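Local coordinates for protein serine protease inhibitor (Schistosoma haematobium, PDB 3STO) that probably inhibits serine-type endopeptidases, as a parasite member of the serpin family, at residues Tyr26-Leu40 with Leu300-Ile313. Sequence-based numbering, arbitrary orientation.
Sequences YLSTVTADFGGDNFL and LKNTLDLVPTLKSI
Leu-40, which buries the most surface here, lays its CD2 methyl over the backbone of Leu-300, 3.7 Å from Leu-300 O and close to Leu-300 CB. CG anti to the backbone N (chi1 172°) lets CD2 lie against Leu-300. Leu-300 returns the contact with a forked end: CD1 points at Phe-39 O, while CD2 lies 3.9 Å from Asn-38 ND2. The OD1 of Asn-38 accepts from the backbone N of Met-400 and Asn-401. One direct hydrogen bond joins the segments: Asn-302 ND2 gives to Leu-40 O at 3.0 Å, in the carbonyl plane and on a lone pair, with an N-H...O angle of 154°. Asn-302 OD1 accepts from Asn-344 ND2 of neighbouring strand 339-348, so both ends of the amide are held and its rotation is fixed. In serpin topology, the first helix (18-30, helix A) and short strand 39-41, paired with 392-399 in sheet B, here meet the end of strand 287-305, which lies beside 339-348 in sheet A, and the helix after it. The Tyr-26 ring edge meets Leu-306 CD2, 3.5 Å from Tyr-26 OH. That hydroxyl is hydrogen-bonded to Thr-41 OG1, while Val-30 CG1 covers one ring face. Leu-304 spreads its methyls, CD1 near Tyr-26 OH and Leu-40 O, CD2 4.1 Å from Phe-34 CZ. Helix segments 26-30 and 307-312, axes 9.6 Å apart at closest approach and N-to-C directions 123° apart, bring Thr-309 CG2 within 3.8 Å of Thr-29 CG2. At the outer end, a water bridges Thr-29 OG1 and Ser-312 OG.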
ATOM      1  N   TYR A  26      -4.452   4.454 -10.292  1.00 14.29           N
ATOM      2  CA  TYR A  26      -5.070   4.042  -9.056  1.00 18.70           C
ATOM      3  C   TYR A  26      -5.056   5.184  -7.997  1.00 22.87           C
ATOM      4  O   TYR A  26      -6.025   5.388  -7.272  1.00 23.47           O
ATOM      5  CB  TYR A  26      -4.401   2.783  -8.544  1.00 15.19           C
ATOM      6  CG  TYR A  26      -4.722   2.497  -7.116  1.00 20.12           C
ATOM      7  CD1 TYR A  26      -5.967   1.973  -6.767  1.00 24.28           C
ATOM      8  CD2 TYR A  26      -3.796   2.779  -6.095  1.00 20.76           C
ATOM      9  CE1 TYR A  26      -6.294   1.707  -5.438  1.00 23.06           C
ATOM     10  CE2 TYR A  26      -4.096   2.510  -4.759  1.00 16.54           C
ATOM     11  CZ  TYR A  26      -5.359   1.971  -4.442  1.00 26.72           C
ATOM     12  OH  TYR A  26      -5.706   1.677  -3.147  1.00 22.67           O
ATOM     13  N   LEU A  27      -3.963   5.932  -7.921  1.00 23.58           N
ATOM     14  CA  LEU A  27      -3.836   6.944  -6.865  1.00 22.13           C
ATOM     15  C   LEU A  27      -4.652   8.205  -7.159  1.00 18.26           C
ATOM     16  O   LEU A  27      -5.278   8.715  -6.262  1.00 29.83           O
ATOM     17  CB  LEU A  27      -2.364   7.262  -6.563  1.00 23.91           C
ATOM     18  CG  LEU A  27      -1.541   6.222  -5.795  1.00 20.34           C
ATOM     19  CD1 LEU A  27      -0.081   6.596  -5.805  1.00 19.84           C
ATOM     20  CD2 LEU A  27      -2.018   6.052  -4.373  1.00 15.19           C
ATOM     21  N   SER A  28      -4.705   8.661  -8.414  1.00 21.72           N
ATOM     22  CA  SER A  28      -5.548   9.817  -8.741  1.00 27.87           C
ATOM     23  C   SER A  28      -7.016   9.592  -8.524  1.00 24.74           C
ATOM     24  O   SER A  28      -7.761  10.543  -8.422  1.00 47.37           O
ATOM     25  CB  SER A  28      -5.370  10.326 -10.163  1.00 21.51           C
ATOM     26  OG  SER A  28      -5.098   9.269 -11.034  1.00 35.30           O
ATOM     27  N   THR A  29      -7.445   8.350  -8.422  1.00 19.64           N
ATOM     28  CA  THR A  29      -8.863   8.113  -8.271  1.00 24.50           C
ATOM     29  C   THR A  29      -9.195   7.889  -6.821  1.00 18.37           C
ATOM     30  O   THR A  29     -10.095   8.508  -6.276  1.00 31.81           O
ATOM     31  CB  THR A  29      -9.356   6.908  -9.109  1.00 24.36           C
ATOM     32  OG1 THR A  29      -9.180   7.206 -10.504  1.00 40.85           O
ATOM     33  CG2 THR A  29     -10.845   6.637  -8.810  1.00 22.28           C
ATOM     34  N   VAL A  30      -8.448   7.005  -6.199  1.00 21.38           N
ATOM     35  CA  VAL A  30      -8.765   6.566  -4.861  1.00 21.19           C
ATOM     36  C   VAL A  30      -8.572   7.693  -3.837  1.00 23.99           C
ATOM     37  O   VAL A  30      -9.225   7.698  -2.811  1.00 23.66           O
ATOM     38  CB  VAL A  30      -7.918   5.352  -4.471  1.00 21.31           C
ATOM     39  CG1 VAL A  30      -6.465   5.758  -4.170  1.00 19.02           C
ATOM     40  CG2 VAL A  30      -8.548   4.641  -3.283  1.00 20.05           C
ATOM     41  N   THR A  31      -7.705   8.666  -4.103  1.00 21.41           N
ATOM     42  CA  THR A  31      -7.462   9.659  -3.049  1.00 30.58           C
ATOM     43  C   THR A  31      -8.497  10.765  -3.069  1.00 26.23           C
ATOM     44  O   THR A  31      -8.661  11.465  -2.070  1.00 23.00           O
ATOM     45  CB  THR A  31      -6.025  10.268  -3.044  1.00 20.82           C
ATOM     46  OG1 THR A  31      -5.833  11.087  -4.199  1.00 21.54           O
ATOM     47  CG2 THR A  31      -4.945   9.182  -2.980  1.00 16.39           C
ATOM     48  N   ALA A  32      -9.208  10.887  -4.193  1.00 28.39           N
ATOM     49  CA  ALA A  32     -10.183  11.972  -4.422  1.00 28.60           C
ATOM     50  C   ALA A  32     -11.203  12.189  -3.271  1.00 27.91           C
ATOM     51  O   ALA A  32     -11.480  13.324  -2.896  1.00 30.45           O
ATOM     52  CB  ALA A  32     -10.910  11.772  -5.771  1.00 23.13           C
ATOM     53  N   ASP A  33     -11.714  11.098  -2.698  1.00 27.43           N
ATOM     54  CA  ASP A  33     -12.786  11.162  -1.711  1.00 25.54           C
ATOM     55  C   ASP A  33     -12.337  11.163  -0.239  1.00 27.49           C
ATOM     56  O   ASP A  33     -13.148  11.014   0.655  1.00 30.57           O
ATOM     57  CB  ASP A  33     -13.784  10.012  -1.983  1.00 26.27           C
ATOM     58  CG  ASP A  33     -14.520  10.174  -3.330  1.00 36.03           C
ATOM     59  OD1 ASP A  33     -14.720  11.322  -3.803  1.00 43.16           O
ATOM     60  OD2 ASP A  33     -14.923   9.157  -3.926  1.00 42.50           O
ATOM     61  N   PHE A  34     -11.046  11.337   0.021  1.00 28.67           N
ATOM     62  CA  PHE A  34     -10.548  11.251   1.397  1.00 31.06           C
ATOM     63  C   PHE A  34      -9.979  12.585   1.883  1.00 32.08           C
ATOM     64  O   PHE A  34      -9.169  12.625   2.826  1.00 21.69           O
ATOM     65  CB  PHE A  34      -9.527  10.104   1.534  1.00 30.76           C
ATOM     66  CG  PHE A  34     -10.122   8.765   1.271  1.00 36.63           C
ATOM     67  CD1 PHE A  34     -10.772   8.072   2.279  1.00 52.13           C
ATOM     68  CD2 PHE A  34     -10.104   8.228   0.007  1.00 33.31           C
ATOM     69  CE1 PHE A  34     -11.365   6.851   2.039  1.00 53.35           C
ATOM     70  CE2 PHE A  34     -10.697   6.993  -0.246  1.00 43.33           C
ATOM     71  CZ  PHE A  34     -11.326   6.309   0.773  1.00 55.60           C
ATOM     72  N   GLY A  35     -10.421  13.660   1.222  1.00 26.27           N
ATOM     73  CA  GLY A  35     -10.050  15.023   1.569  1.00 23.91           C
ATOM     74  C   GLY A  35     -10.240  15.289   3.051  1.00 23.92           C
ATOM     75  O   GLY A  35      -9.601  16.151   3.601  1.00 20.80           O
ATOM     76  N   GLY A  36     -11.111  14.535   3.714  1.00 34.15           N
ATOM     77  CA  GLY A  36     -11.345  14.779   5.124  1.00 27.95           C
ATOM     78  C   GLY A  36     -10.953  13.669   6.080  1.00 36.25           C
ATOM     79  O   GLY A  36     -11.291  13.736   7.257  1.00 32.52           O
ATOM     80  N   ASP A  37     -10.244  12.645   5.606  1.00 28.09           N
ATOM     81  CA  ASP A  37      -9.852  11.566   6.501  1.00 29.72           C
ATOM     82  C   ASP A  37      -8.339  11.323   6.529  1.00 25.68           C
ATOM     83  O   ASP A  37      -7.604  11.788   5.667  1.00 21.82           O
ATOM     84  CB  ASP A  37     -10.562  10.265   6.093  1.00 32.90           C
ATOM     85  CG  ASP A  37     -12.069  10.416   6.001  1.00 51.62           C
ATOM     86  OD1 ASP A  37     -12.684  10.942   6.952  1.00 62.21           O
ATOM     87  OD2 ASP A  37     -12.647  10.001   4.972  1.00 61.40           O
ATOM     88  N   ASN A  38      -7.884  10.552   7.506  1.00 19.83           N
ATOM     89  CA  ASN A  38      -6.623   9.842   7.315  1.00 27.92           C
ATOM     90  C   ASN A  38      -6.735   8.913   6.081  1.00 31.87           C
ATOM     91  O   ASN A  38      -7.787   8.345   5.789  1.00 30.42           O
ATOM     92  CB  ASN A  38      -6.227   9.020   8.539  1.00 20.46           C
ATOM     93  CG  ASN A  38      -5.910   9.878   9.778  1.00 24.17           C
ATOM     94  OD1 ASN A  38      -5.401  11.005   9.683  1.00 19.98           O
ATOM     95  ND2 ASN A  38      -6.192   9.315  10.954  1.00 17.09           N
ATOM     96  N   PHE A  39      -5.653   8.784   5.338  1.00 26.53           N
ATOM     97  CA  PHE A  39      -5.649   7.892   4.207  1.00 21.00           C
ATOM     98  C   PHE A  39      -4.380   7.035   4.228  1.00 22.58           C
ATOM     99  O   PHE A  39      -3.305   7.525   4.571  1.00 19.11           O
ATOM    100  CB  PHE A  39      -5.743   8.674   2.893  1.00 17.83           C
ATOM    101  CG  PHE A  39      -5.625   7.813   1.701  1.00 19.05           C
ATOM    102  CD1 PHE A  39      -6.726   7.075   1.250  1.00 26.07           C
ATOM    103  CD2 PHE A  39      -4.398   7.680   1.047  1.00 23.55           C
ATOM    104  CE1 PHE A  39      -6.626   6.219   0.116  1.00 29.71           C
ATOM    105  CE2 PHE A  39      -4.276   6.833  -0.083  1.00 30.75           C
ATOM    106  CZ  PHE A  39      -5.401   6.100  -0.555  1.00 26.76           C
ATOM    107  N   LEU A  40      -4.508   5.770   3.842  1.00 18.24           N
ATOM    108  CA  LEU A  40      -3.375   4.850   3.833  1.00 22.38           C
ATOM    109  C   LEU A  40      -3.601   3.806   2.730  1.00 22.17           C
ATOM    110  O   LEU A  40      -4.650   3.186   2.672  1.00 26.44           O
ATOM    111  CB  LEU A  40      -3.264   4.181   5.211  1.00 20.46           C
ATOM    112  CG  LEU A  40      -2.277   3.050   5.433  1.00 29.51           C
ATOM    113  CD1 LEU A  40      -0.899   3.504   5.068  1.00 27.33           C
ATOM    114  CD2 LEU A  40      -2.312   2.553   6.865  1.00 23.88           C
ATOM    115  N   LEU A 300      -1.777   4.050  12.140  1.00 25.00           N
ATOM    116  CA  LEU A 300      -3.008   3.991  11.335  1.00 31.12           C
ATOM    117  C   LEU A 300      -3.348   2.582  10.926  1.00 27.31           C
ATOM    118  O   LEU A 300      -2.489   1.818  10.450  1.00 25.90           O
ATOM    119  CB  LEU A 300      -2.926   4.789  10.028  1.00 23.01           C
ATOM    120  CG  LEU A 300      -2.411   6.203   9.944  1.00 26.43           C
ATOM    121  CD1 LEU A 300      -2.715   6.716   8.548  1.00 26.98           C
ATOM    122  CD2 LEU A 300      -3.017   7.082  11.027  1.00 39.02           C
ATOM    123  N   LYS A 301      -4.621   2.262  11.080  1.00 27.26           N
ATOM    124  CA  LYS A 301      -5.218   1.071  10.479  1.00 27.02           C
ATOM    125  C   LYS A 301      -6.322   1.469   9.508  1.00 28.07           C
ATOM    126  O   LYS A 301      -6.989   2.477   9.684  1.00 28.76           O
ATOM    127  CB  LYS A 301      -5.768   0.164  11.569  1.00 17.04           C
ATOM    128  CG  LYS A 301      -4.648  -0.396  12.319  1.00 21.55           C
ATOM    129  CD  LYS A 301      -5.058  -1.239  13.518  1.00 28.68           C
ATOM    130  CE  LYS A 301      -3.810  -1.363  14.415  1.00 27.72           C
ATOM    131  NZ  LYS A 301      -3.951  -2.339  15.597  1.00 39.17           N
ATOM    132  N   ASN A 302      -6.526   0.680   8.473  1.00 23.61           N
ATOM    133  CA  ASN A 302      -7.663   0.941   7.624  1.00 19.43           C
ATOM    134  C   ASN A 302      -8.003  -0.231   6.729  1.00 23.73           C
ATOM    135  O   ASN A 302      -7.185  -1.144   6.532  1.00 25.83           O
ATOM    136  CB  ASN A 302      -7.491   2.255   6.844  1.00 13.78           C
ATOM    137  CG  ASN A 302      -6.747   2.089   5.552  1.00 21.61           C
ATOM    138  OD1 ASN A 302      -6.148   1.043   5.269  1.00 36.66           O
ATOM    139  ND2 ASN A 302      -6.778   3.125   4.750  1.00 24.46           N
ATOM    140  N   THR A 303      -9.223  -0.192   6.214  1.00 26.72           N
ATOM    141  CA  THR A 303      -9.760  -1.217   5.317  1.00 26.39           C
ATOM    142  C   THR A 303     -10.338  -0.493   4.119  1.00 25.03           C
ATOM    143  O   THR A 303     -11.236   0.325   4.255  1.00 30.81           O
ATOM    144  CB  THR A 303     -10.913  -1.954   5.973  1.00 27.01           C
ATOM    145  OG1 THR A 303     -10.440  -2.669   7.119  1.00 34.64           O
ATOM    146  CG2 THR A 303     -11.517  -2.935   4.995  1.00 47.86           C
ATOM    147  N   LEU A 304      -9.788  -0.739   2.946  1.00 26.87           N
ATOM    148  CA  LEU A 304     -10.327  -0.115   1.747  1.00 28.79           C
ATOM    149  C   LEU A 304     -11.164  -1.106   0.955  1.00 26.74           C
ATOM    150  O   LEU A 304     -10.763  -2.281   0.789  1.00 28.36           O
ATOM    151  CB  LEU A 304      -9.193   0.360   0.860  1.00 32.40           C
ATOM    152  CG  LEU A 304      -8.375   1.555   1.296  1.00 44.72           C
ATOM    153  CD1 LEU A 304      -7.316   1.762   0.242  1.00 31.52           C
ATOM    154  CD2 LEU A 304      -9.284   2.761   1.428  1.00 38.29           C
ATOM    155  N   ASP A 305     -12.315  -0.628   0.481  1.00 32.09           N
ATOM    156  CA  ASP A 305     -13.113  -1.308  -0.545  1.00 28.22           C
ATOM    157  C   ASP A 305     -12.629  -0.745  -1.859  1.00 28.63           C
ATOM    158  O   ASP A 305     -12.848   0.426  -2.155  1.00 29.44           O
ATOM    159  CB  ASP A 305     -14.607  -1.009  -0.368  1.00 27.18           C
ATOM    160  CG  ASP A 305     -15.447  -1.363  -1.618  1.00 51.95           C
ATOM    161  OD1 ASP A 305     -14.993  -2.165  -2.480  1.00 50.59           O
ATOM    162  OD2 ASP A 305     -16.584  -0.839  -1.742  1.00 52.18           O
ATOM    163  N   LEU A 306     -11.956  -1.571  -2.648  1.00 29.17           N
ATOM    164  CA  LEU A 306     -11.387  -1.085  -3.897  1.00 25.21           C
ATOM    165  C   LEU A 306     -12.269  -1.285  -5.126  1.00 19.86           C
ATOM    166  O   LEU A 306     -11.925  -0.824  -6.235  1.00 24.61           O
ATOM    167  CB  LEU A 306     -10.016  -1.715  -4.110  1.00 31.26           C
ATOM    168  CG  LEU A 306      -9.200  -1.328  -2.889  1.00 30.63           C
ATOM    169  CD1 LEU A 306      -8.022  -2.209  -2.741  1.00 31.69           C
ATOM    170  CD2 LEU A 306      -8.822   0.119  -3.013  1.00 27.13           C
ATOM    171  N   VAL A 307     -13.412  -1.937  -4.948  1.00 19.91           N
ATOM    172  CA  VAL A 307     -14.243  -2.250  -6.118  1.00 27.24           C
ATOM    173  C   VAL A 307     -14.626  -1.006  -6.954  1.00 20.34           C
ATOM    174  O   VAL A 307     -14.416  -1.006  -8.156  1.00 26.50           O
ATOM    175  CB  VAL A 307     -15.468  -3.123  -5.754  1.00 30.89           C
ATOM    176  CG1 VAL A 307     -16.422  -3.199  -6.936  1.00 23.92           C
ATOM    177  CG2 VAL A 307     -15.018  -4.506  -5.312  1.00 22.52           C
ATOM    178  N   PRO A 308     -15.139   0.080  -6.303  1.00 31.83           N
ATOM    179  CA  PRO A 308     -15.515   1.299  -7.048  1.00 22.25           C
ATOM    180  C   PRO A 308     -14.344   1.959  -7.787  1.00 28.27           C
ATOM    181  O   PRO A 308     -14.478   2.314  -8.965  1.00 29.10           O
ATOM    182  CB  PRO A 308     -16.061   2.225  -5.956  1.00 34.11           C
ATOM    183  CG  PRO A 308     -16.512   1.286  -4.851  1.00 30.74           C
ATOM    184  CD  PRO A 308     -15.520   0.171  -4.876  1.00 24.00           C
ATOM    185  N   THR A 309     -13.210   2.112  -7.114  1.00 23.89           N
ATOM    186  CA  THR A 309     -12.019   2.670  -7.755  1.00 19.77           C
ATOM    187  C   THR A 309     -11.567   1.834  -8.935  1.00 19.27           C
ATOM    188  O   THR A 309     -11.242   2.381  -9.984  1.00 18.38           O
ATOM    189  CB  THR A 309     -10.813   2.745  -6.774  1.00 24.21           C
ATOM    190  OG1 THR A 309     -11.167   3.517  -5.626  1.00 37.60           O
ATOM    191  CG2 THR A 309      -9.603   3.367  -7.454  1.00 21.46           C
ATOM    192  N   LEU A 310     -11.522   0.512  -8.734  1.00 17.31           N
ATOM    193  CA  LEU A 310     -11.177  -0.437  -9.812  1.00 27.95           C
ATOM    194  C   LEU A 310     -12.158  -0.414 -10.995  1.00 21.45           C
ATOM    195  O   LEU A 310     -11.745  -0.486 -12.145  1.00 18.06           O
ATOM    196  CB  LEU A 310     -11.016  -1.873  -9.278  1.00 18.22           C
ATOM    197  CG  LEU A 310      -9.803  -2.098  -8.366  1.00 22.98           C
ATOM    198  CD1 LEU A 310      -9.853  -3.458  -7.734  1.00 25.04           C
ATOM    199  CD2 LEU A 310      -8.511  -1.920  -9.136  1.00 28.55           C
ATOM    200  N   LYS A 311     -13.448  -0.287 -10.707  1.00 15.99           N
ATOM    201  CA  LYS A 311     -14.421  -0.089 -11.770  1.00 20.43           C
ATOM    202  C   LYS A 311     -14.080   1.163 -12.523  1.00 21.70           C
ATOM    203  O   LYS A 311     -13.965   1.173 -13.768  1.00 27.26           O
ATOM    204  CB  LYS A 311     -15.837   0.024 -11.209  1.00 22.13           C
ATOM    205  CG  LYS A 311     -16.501  -1.308 -10.953  1.00 19.14           C
ATOM    206  CD  LYS A 311     -17.734  -1.161 -10.099  1.00 23.39           C
ATOM    207  CE  LYS A 311     -18.481  -2.451 -10.072  1.00 24.15           C
ATOM    208  NZ  LYS A 311     -19.546  -2.448  -9.021  1.00 38.87           N
ATOM    209  N   SER A 312     -13.925   2.232 -11.759  1.00 20.90           N
ATOM    210  CA  SER A 312     -13.556   3.529 -12.316  1.00 22.38           C
ATOM    211  C   SER A 312     -12.300   3.531 -13.209  1.00 29.26           C
ATOM    212  O   SER A 312     -12.222   4.313 -14.145  1.00 35.75           O
ATOM    213  CB  SER A 312     -13.378   4.540 -11.196  1.00 25.44           C
ATOM    214  OG  SER A 312     -12.798   5.712 -11.722  1.00 48.81           O
ATOM    215  N   ILE A 313     -11.321   2.663 -12.943  1.00 26.22           N
ATOM    216  CA  ILE A 313     -10.126   2.661 -13.774  1.00 18.61           C
ATOM    217  C   ILE A 313     -10.113   1.563 -14.823  1.00 23.57           C
ATOM    218  O   ILE A 313      -9.083   1.333 -15.470  1.00 31.85           O
ATOM    219  CB  ILE A 313      -8.766   2.675 -12.955  1.00 29.49           C
ATOM    220  CG1 ILE A 313      -8.541   1.376 -12.181  1.00 25.03           C
ATOM    221  CG2 ILE A 313      -8.687   3.877 -11.996  1.00 22.72           C
ATOM    222  CD1 ILE A 313      -7.319   1.461 -11.283  1.00 24.07           C
TER
HETATM  223  O   HOH W   1     -10.906   7.362 -12.924  1.00 41.76           O